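PDB 3TM8: HD-GYP domain-containing protein from Bdellovibrio bacteriovorus, which is of unknown function but belongs to the HD-GYP family of cyclic-di-GMP phosphodiesterases, binds two irons and may act in signalling. Local coordinates for residues V123-K137 with Q194-H208. Sequence-based numbering, arbitrary orientation. Where two conformers were deposited one is given.
Sequences VFENPENVESYNYCK and QLLTLGALLHDYGHH. With FE (Fe (III) ion), chain D; FE (Fe (III) ion), chain E; PO4 (phosphate ion), chain C.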
loop_
_atom_site.group_PDB
_atom_site.type_symbol
_atom_site.label_atom_id
_atom_site.label_comp_id
_atom_site.label_asym_id
_atom_site.label_seq_id
_atom_site.Cartn_x
_atom_site.Cartn_y
_atom_site.Cartn_z
ATOM N N VAL A 123 -9.283 5.580 4.252
ATOM C CA VAL A 123 -10.055 5.958 3.075
ATOM C C VAL A 123 -10.962 4.802 2.593
ATOM O O VAL A 123 -12.140 5.009 2.292
ATOM C CB VAL A 123 -9.121 6.448 1.940
ATOM C CG1 VAL A 123 -9.909 6.683 0.655
ATOM C CG2 VAL A 123 -8.372 7.727 2.375
ATOM N N PHE A 124 -10.430 3.584 2.545
ATOM C CA PHE A 124 -11.242 2.442 2.113
ATOM C C PHE A 124 -12.482 2.275 3.007
ATOM O O PHE A 124 -13.561 1.918 2.533
ATOM C CB PHE A 124 -10.442 1.136 2.176
ATOM C CG PHE A 124 -9.340 1.010 1.149
ATOM C CD1 PHE A 124 -9.196 1.911 0.100
ATOM C CD2 PHE A 124 -8.443 -0.046 1.246
ATOM C CE1 PHE A 124 -8.175 1.745 -0.833
ATOM C CE2 PHE A 124 -7.427 -0.210 0.325
ATOM C CZ PHE A 124 -7.289 0.690 -0.710
ATOM N N GLU A 125 -12.322 2.521 4.306
ATOM C CA GLU A 125 -13.404 2.308 5.264
ATOM C C GLU A 125 -14.377 3.484 5.274
ATOM O O GLU A 125 -15.547 3.334 5.615
ATOM C CB GLU A 125 -12.840 2.063 6.672
ATOM C CG GLU A 125 -12.096 0.750 6.818
ATOM C CD GLU A 125 -11.304 0.665 8.115
ATOM O OE1 GLU A 125 -11.726 1.271 9.123
ATOM O OE2 GLU A 125 -10.246 0.001 8.127
ATOM N N ASN A 126 -13.876 4.655 4.891
ATOM C CA ASN A 126 -14.637 5.903 4.970
ATOM C C ASN A 126 -14.471 6.729 3.705
ATOM O O ASN A 126 -13.955 7.843 3.750
ATOM C CB ASN A 126 -14.177 6.722 6.177
ATOM C CG ASN A 126 -14.223 5.935 7.457
ATOM O OD1 ASN A 126 -15.279 5.782 8.054
ATOM N ND2 ASN A 126 -13.080 5.417 7.879
ATOM N N PRO A 127 -14.896 6.182 2.564
ATOM C CA PRO A 127 -14.582 6.837 1.290
ATOM C C PRO A 127 -15.251 8.205 1.103
ATOM O O PRO A 127 -14.801 8.990 0.272
ATOM C CB PRO A 127 -15.079 5.826 0.245
ATOM C CG PRO A 127 -16.102 5.000 0.968
ATOM C CD PRO A 127 -15.590 4.896 2.374
ATOM N N GLU A 128 -16.296 8.489 1.871
ATOM C CA GLU A 128 -16.991 9.766 1.761
ATOM C C GLU A 128 -16.316 10.858 2.593
ATOM O O GLU A 128 -16.664 12.033 2.479
ATOM C CB GLU A 128 -18.451 9.617 2.197
ATOM C CG GLU A 128 -19.258 8.658 1.339
ATOM C CD GLU A 128 -19.902 9.340 0.149
ATOM O OE1 GLU A 128 -19.494 10.475 -0.181
ATOM O OE2 GLU A 128 -20.823 8.744 -0.448
ATOM N N ASN A 129 -15.348 10.474 3.421
ATOM C CA ASN A 129 -14.755 11.403 4.378
ATOM C C ASN A 129 -13.694 12.288 3.724
ATOM O O ASN A 129 -12.598 11.833 3.396
ATOM C CB ASN A 129 -14.178 10.624 5.568
ATOM C CG ASN A 129 -13.789 11.517 6.734
ATOM O OD1 ASN A 129 -13.052 12.485 6.574
ATOM N ND2 ASN A 129 -14.263 11.169 7.928
ATOM N N VAL A 130 -14.032 13.556 3.532
ATOM C CA VAL A 130 -13.140 14.468 2.829
ATOM C C VAL A 130 -11.814 14.652 3.577
ATOM O O VAL A 130 -10.736 14.625 2.981
ATOM C CB VAL A 130 -13.829 15.826 2.585
ATOM C CG1 VAL A 130 -12.868 16.817 1.946
ATOM C CG2 VAL A 130 -15.064 15.627 1.716
ATOM N N GLU A 131 -11.903 14.838 4.887
ATOM C CA GLU A 131 -10.711 15.031 5.700
ATOM C C GLU A 131 -9.766 13.834 5.622
ATOM O O GLU A 131 -8.555 14.000 5.541
ATOM C CB GLU A 131 -11.101 15.298 7.157
ATOM C CG GLU A 131 -9.923 15.376 8.116
ATOM C CD GLU A 131 -10.324 15.833 9.514
ATOM O OE1 GLU A 131 -11.473 15.572 9.935
ATOM O OE2 GLU A 131 -9.487 16.468 10.188
ATOM N N SER A 132 -10.317 12.627 5.649
ATOM C CA SER A 132 -9.481 11.431 5.605
ATOM C C SER A 132 -8.785 11.290 4.257
ATOM O O SER A 132 -7.625 10.868 4.177
ATOM C CB SER A 132 -10.310 10.180 5.891
ATOM O OG SER A 132 -10.793 10.199 7.218
ATOM N N TYR A 133 -9.503 11.630 3.192
ATOM C CA TYR A 133 -8.903 11.623 1.863
ATOM C C TYR A 133 -7.777 12.655 1.795
ATOM O O TYR A 133 -6.670 12.360 1.346
ATOM C CB TYR A 133 -9.956 11.893 0.785
ATOM C CG TYR A 133 -9.372 11.986 -0.613
ATOM C CD1 TYR A 133 -9.271 10.857 -1.416
ATOM C CD2 TYR A 133 -8.922 13.202 -1.135
ATOM C CE1 TYR A 133 -8.741 10.931 -2.691
ATOM C CE2 TYR A 133 -8.388 13.281 -2.416
ATOM C CZ TYR A 133 -8.303 12.138 -3.185
ATOM O OH TYR A 133 -7.776 12.201 -4.456
ATOM N N ASN A 134 -8.050 13.859 2.280
ATOM C CA ASN A 134 -7.049 14.917 2.195
ATOM C C ASN A 134 -5.836 14.620 3.071
ATOM O O ASN A 134 -4.713 14.955 2.711
ATOM C CB ASN A 134 -7.646 16.279 2.544
ATOM C CG ASN A 134 -8.582 16.791 1.472
ATOM O OD1 ASN A 134 -8.522 16.351 0.325
ATOM N ND2 ASN A 134 -9.443 17.735 1.834
ATOM N N TYR A 135 -6.056 13.988 4.219
ATOM C CA TYR A 135 -4.947 13.564 5.057
ATOM C C TYR A 135 -4.076 12.545 4.312
ATOM O O TYR A 135 -2.848 12.646 4.301
ATOM C CB TYR A 135 -5.474 12.964 6.362
ATOM C CG TYR A 135 -4.382 12.665 7.359
ATOM C CD1 TYR A 135 -3.980 13.627 8.282
ATOM C CD2 TYR A 135 -3.734 11.434 7.367
ATOM C CE1 TYR A 135 -2.969 13.367 9.192
ATOM C CE2 TYR A 135 -2.718 11.165 8.271
ATOM C CZ TYR A 135 -2.345 12.135 9.183
ATOM O OH TYR A 135 -1.341 11.871 10.083
ATOM N N CYS A 136 -4.723 11.562 3.688
ATOM C CA CYS A 136 -4.012 10.547 2.920
ATOM C C CYS A 136 -3.214 11.200 1.789
ATOM O O CYS A 136 -2.060 10.836 1.534
ATOM C CB CYS A 136 -5.009 9.526 2.355
ATOM S SG CYS A 136 -4.287 8.099 1.550
ATOM N N LYS A 137 -3.843 12.159 1.110
ATOM C CA LYS A 137 -3.199 12.880 0.013
ATOM C C LYS A 137 -1.975 13.661 0.496
ATOM O O LYS A 137 -0.900 13.593 -0.096
ATOM C CB LYS A 137 -4.200 13.832 -0.641
ATOM C CG LYS A 137 -3.635 14.654 -1.783
ATOM C CD LYS A 137 -4.763 15.327 -2.553
ATOM C CE LYS A 137 -4.242 16.273 -3.610
ATOM N NZ LYS A 137 -5.385 16.853 -4.368
ATOM N N GLN A 194 2.672 13.292 -6.424
ATOM C CA GLN A 194 1.765 13.145 -5.288
ATOM C C GLN A 194 0.527 12.338 -5.690
ATOM O O GLN A 194 0.117 11.422 -4.984
ATOM C CB GLN A 194 1.341 14.506 -4.752
ATOM C CG GLN A 194 0.337 14.426 -3.620
ATOM C CD GLN A 194 -0.006 15.803 -3.107
ATOM O OE1 GLN A 194 -0.039 16.766 -3.879
ATOM N NE2 GLN A 194 -0.219 15.919 -1.808
ATOM N N LEU A 195 -0.077 12.684 -6.820
ATOM C CA LEU A 195 -1.298 12.013 -7.259
ATOM C C LEU A 195 -1.044 10.577 -7.723
ATOM O O LEU A 195 -1.880 9.702 -7.505
ATOM C CB LEU A 195 -2.010 12.825 -8.342
ATOM C CG LEU A 195 -2.544 14.179 -7.853
ATOM C CD1 LEU A 195 -3.263 14.905 -8.975
ATOM C CD2 LEU A 195 -3.457 14.000 -6.633
ATOM N N LEU A 196 0.112 10.340 -8.338
ATOM C CA LEU A 196 0.555 9.000 -8.703
ATOM C C LEU A 196 0.655 8.128 -7.456
ATOM O O LEU A 196 0.176 6.993 -7.431
ATOM C CB LEU A 196 1.913 9.074 -9.407
ATOM C CG LEU A 196 2.664 7.759 -9.628
ATOM C CD1 LEU A 196 1.906 6.862 -10.591
ATOM C CD2 LEU A 196 4.084 8.020 -10.122
ATOM N N THR A 197 1.285 8.676 -6.421
ATOM C CA THR A 197 1.488 7.955 -5.174
ATOM C C THR A 197 0.148 7.655 -4.506
ATOM O O THR A 197 -0.112 6.526 -4.060
ATOM C CB THR A 197 2.401 8.760 -4.238
ATOM O OG1 THR A 197 3.668 8.939 -4.884
ATOM C CG2 THR A 197 2.601 8.047 -2.903
ATOM N N LEU A 198 -0.713 8.666 -4.444
ATOM C CA LEU A 198 -2.035 8.495 -3.852
ATOM C C LEU A 198 -2.873 7.456 -4.605
ATOM O O LEU A 198 -3.507 6.581 -3.995
ATOM C CB LEU A 198 -2.759 9.840 -3.794
ATOM C CG LEU A 198 -4.155 9.855 -3.182
ATOM C CD1 LEU A 198 -4.142 9.310 -1.749
ATOM C CD2 LEU A 198 -4.723 11.276 -3.236
ATOM N N GLY A 199 -2.892 7.557 -5.931
ATOM C CA GLY A 199 -3.623 6.602 -6.735
ATOM C C GLY A 199 -3.081 5.199 -6.565
ATOM O O GLY A 199 -3.852 4.239 -6.417
ATOM N N ALA A 200 -1.756 5.067 -6.545
ATOM C CA ALA A 200 -1.147 3.762 -6.309
ATOM C C ALA A 200 -1.528 3.200 -4.936
ATOM O O ALA A 200 -1.850 2.030 -4.790
ATOM C CB ALA A 200 0.364 3.839 -6.479
ATOM N N LEU A 201 -1.508 4.046 -3.923
ATOM C CA LEU A 201 -1.865 3.596 -2.596
ATOM C C LEU A 201 -3.291 3.038 -2.559
ATOM O O LEU A 201 -3.548 2.021 -1.902
ATOM C CB LEU A 201 -1.698 4.758 -1.629
ATOM C CG LEU A 201 -1.948 4.486 -0.160
ATOM C CD1 LEU A 201 -1.079 3.344 0.330
ATOM C CD2 LEU A 201 -1.664 5.755 0.617
ATOM N N LEU A 202 -4.202 3.691 -3.270
ATOM C CA LEU A 202 -5.613 3.345 -3.239
ATOM C C LEU A 202 -6.053 2.431 -4.378
ATOM O O LEU A 202 -7.241 2.130 -4.491
ATOM C CB LEU A 202 -6.451 4.622 -3.260
ATOM C CG LEU A 202 -6.207 5.640 -2.135
ATOM C CD1 LEU A 202 -7.041 6.892 -2.376
ATOM C CD2 LEU A 202 -6.523 5.031 -0.765
ATOM N N HIS A 203 -5.107 1.986 -5.208
ATOM C CA HIS A 203 -5.476 1.437 -6.509
ATOM C C HIS A 203 -6.431 0.252 -6.434
ATOM O O HIS A 203 -7.292 0.097 -7.301
ATOM C CB HIS A 203 -4.247 1.109 -7.374
ATOM C CG HIS A 203 -3.562 -0.177 -7.027
ATOM N ND1 HIS A 203 -2.628 -0.287 -6.015
ATOM C CD2 HIS A 203 -3.676 -1.415 -7.568
ATOM C CE1 HIS A 203 -2.195 -1.536 -5.954
ATOM N NE2 HIS A 203 -2.806 -2.237 -6.893
ATOM N N ASP A 204 -6.286 -0.577 -5.399
ATOM C CA ASP A 204 -7.061 -1.813 -5.290
ATOM C C ASP A 204 -8.268 -1.699 -4.376
ATOM O O ASP A 204 -8.742 -2.692 -3.816
ATOM C CB ASP A 204 -6.157 -2.981 -4.895
ATOM C CG ASP A 204 -5.573 -3.694 -6.105
ATOM O OD1 ASP A 204 -6.170 -3.578 -7.200
ATOM O OD2 ASP A 204 -4.524 -4.367 -5.963
ATOM N N TYR A 205 -8.796 -0.488 -4.260
ATOM C CA TYR A 205 -10.024 -0.262 -3.509
ATOM C C TYR A 205 -11.140 -1.243 -3.902
ATOM O O TYR A 205 -11.930 -1.678 -3.056
ATOM C CB TYR A 205 -10.486 1.183 -3.700
ATOM C CG TYR A 205 -11.810 1.490 -3.048
ATOM C CD1 TYR A 205 -12.053 1.163 -1.715
ATOM C CD2 TYR A 205 -12.825 2.100 -3.771
ATOM C CE1 TYR A 205 -13.278 1.457 -1.120
ATOM C CE2 TYR A 205 -14.040 2.381 -3.196
ATOM C CZ TYR A 205 -14.266 2.060 -1.874
ATOM O OH TYR A 205 -15.488 2.357 -1.332
ATOM N N GLY A 206 -11.199 -1.609 -5.180
ATOM C CA GLY A 206 -12.216 -2.537 -5.646
ATOM C C GLY A 206 -12.181 -3.905 -4.988
ATOM O O GLY A 206 -13.186 -4.630 -5.018
ATOM N N HIS A 207 -11.036 -4.277 -4.421
ATOM C CA HIS A 207 -10.916 -5.564 -3.730
ATOM C C HIS A 207 -11.334 -5.489 -2.260
ATOM O O HIS A 207 -11.341 -6.509 -1.586
ATOM C CB HIS A 207 -9.474 -6.099 -3.745
ATOM C CG HIS A 207 -8.970 -6.557 -5.080
ATOM N ND1 HIS A 207 -9.664 -7.421 -5.902
ATOM C CD2 HIS A 207 -7.781 -6.333 -5.691
ATOM C CE1 HIS A 207 -8.942 -7.672 -6.981
ATOM N NE2 HIS A 207 -7.791 -7.031 -6.874
ATOM N N HIS A 208 -11.617 -4.296 -1.746
ATOM C CA HIS A 208 -11.893 -4.156 -0.317
ATOM C C HIS A 208 -13.114 -4.985 0.054
ATOM O O HIS A 208 -14.176 -4.834 -0.547
ATOM C CB HIS A 208 -12.098 -2.686 0.027
ATOM C CG HIS A 208 -12.354 -2.422 1.474
ATOM N ND1 HIS A 208 -11.408 -2.629 2.455
ATOM C CD2 HIS A 208 -13.441 -1.919 2.096
ATOM C CE1 HIS A 208 -11.912 -2.281 3.626
ATOM N NE2 HIS A 208 -13.142 -1.841 3.435
HETATM FE FE FE D . -2.897 -4.474 -7.280
HETATM FE FE FE E . -5.773 -4.425 -9.131
HETATM P P PO4 C . -4.219 -7.137 -8.369
HETATM O O1 PO4 C . -4.462 -8.581 -8.012
HETATM O O2 PO4 C . -3.165 -6.500 -7.496
HETATM O O3 PO4 C . -3.637 -7.027 -9.799
HETATM O O4 PO4 C . -5.531 -6.383 -8.385
HETATM O O HOH W 1 -15.853 1.301 1.223
HETATM O O HOH W 2 -3.886 -4.090 -8.943
#
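Phe124 lays one ring face over Tyr205 CA, which stands 4.2 Å from the ring centroid in a CH-pi contact. The Phe124 and Tyr205 rings run nearly parallel, planes at 30°, but are slid apart so far that they barely overlap; Phe124 CD1 and Tyr205 CD1 meet at 3.5 Å. Phe124 CB in turn sits over the centre of one face of His208, 3.9 Å from its centroid, and the three rings form an aromatic cluster. At the edge of Tyr205, in its plane, a water links Tyr205 OH to Phe124 O, while Pro127 CG packs against the same hydroxyl.

Leu202 CD2 continues the apolar seam, touching Phe124 CE1 and Val123 CB. Farther along, Cys136 SG rests on Leu198 CD1 at 3.5 Å. Leu198 CD2 reaches Tyr133 OH and Lys137 CB; the Tyr133 hydroxyl hydrogen-bonds to Asp247, and Lys137 NZ forms a salt bridge with it. Gln194 reaches across with its chain fully extended (chi1 177°, CG pointing away from the backbone nitrogen), and NE2 donates to Lys137 O at 3.0 Å, well above the carbonyl plane.

Just past Leu202 come His203 and Asp204, the HD pair of the family. His203 binds one iron and Asp204 bridges both; His203 ND1 donates to Ala200 O, 2.7 Å away in the ring plane, and with NE2 on the iron this holds the imidazole's rotation. The end of helix 105-125 and the start of helix 130-149 pack against the end of helix 190-202 and the turn that follows it, while helices 167-185 and 248-256 also pack on helix 190-202.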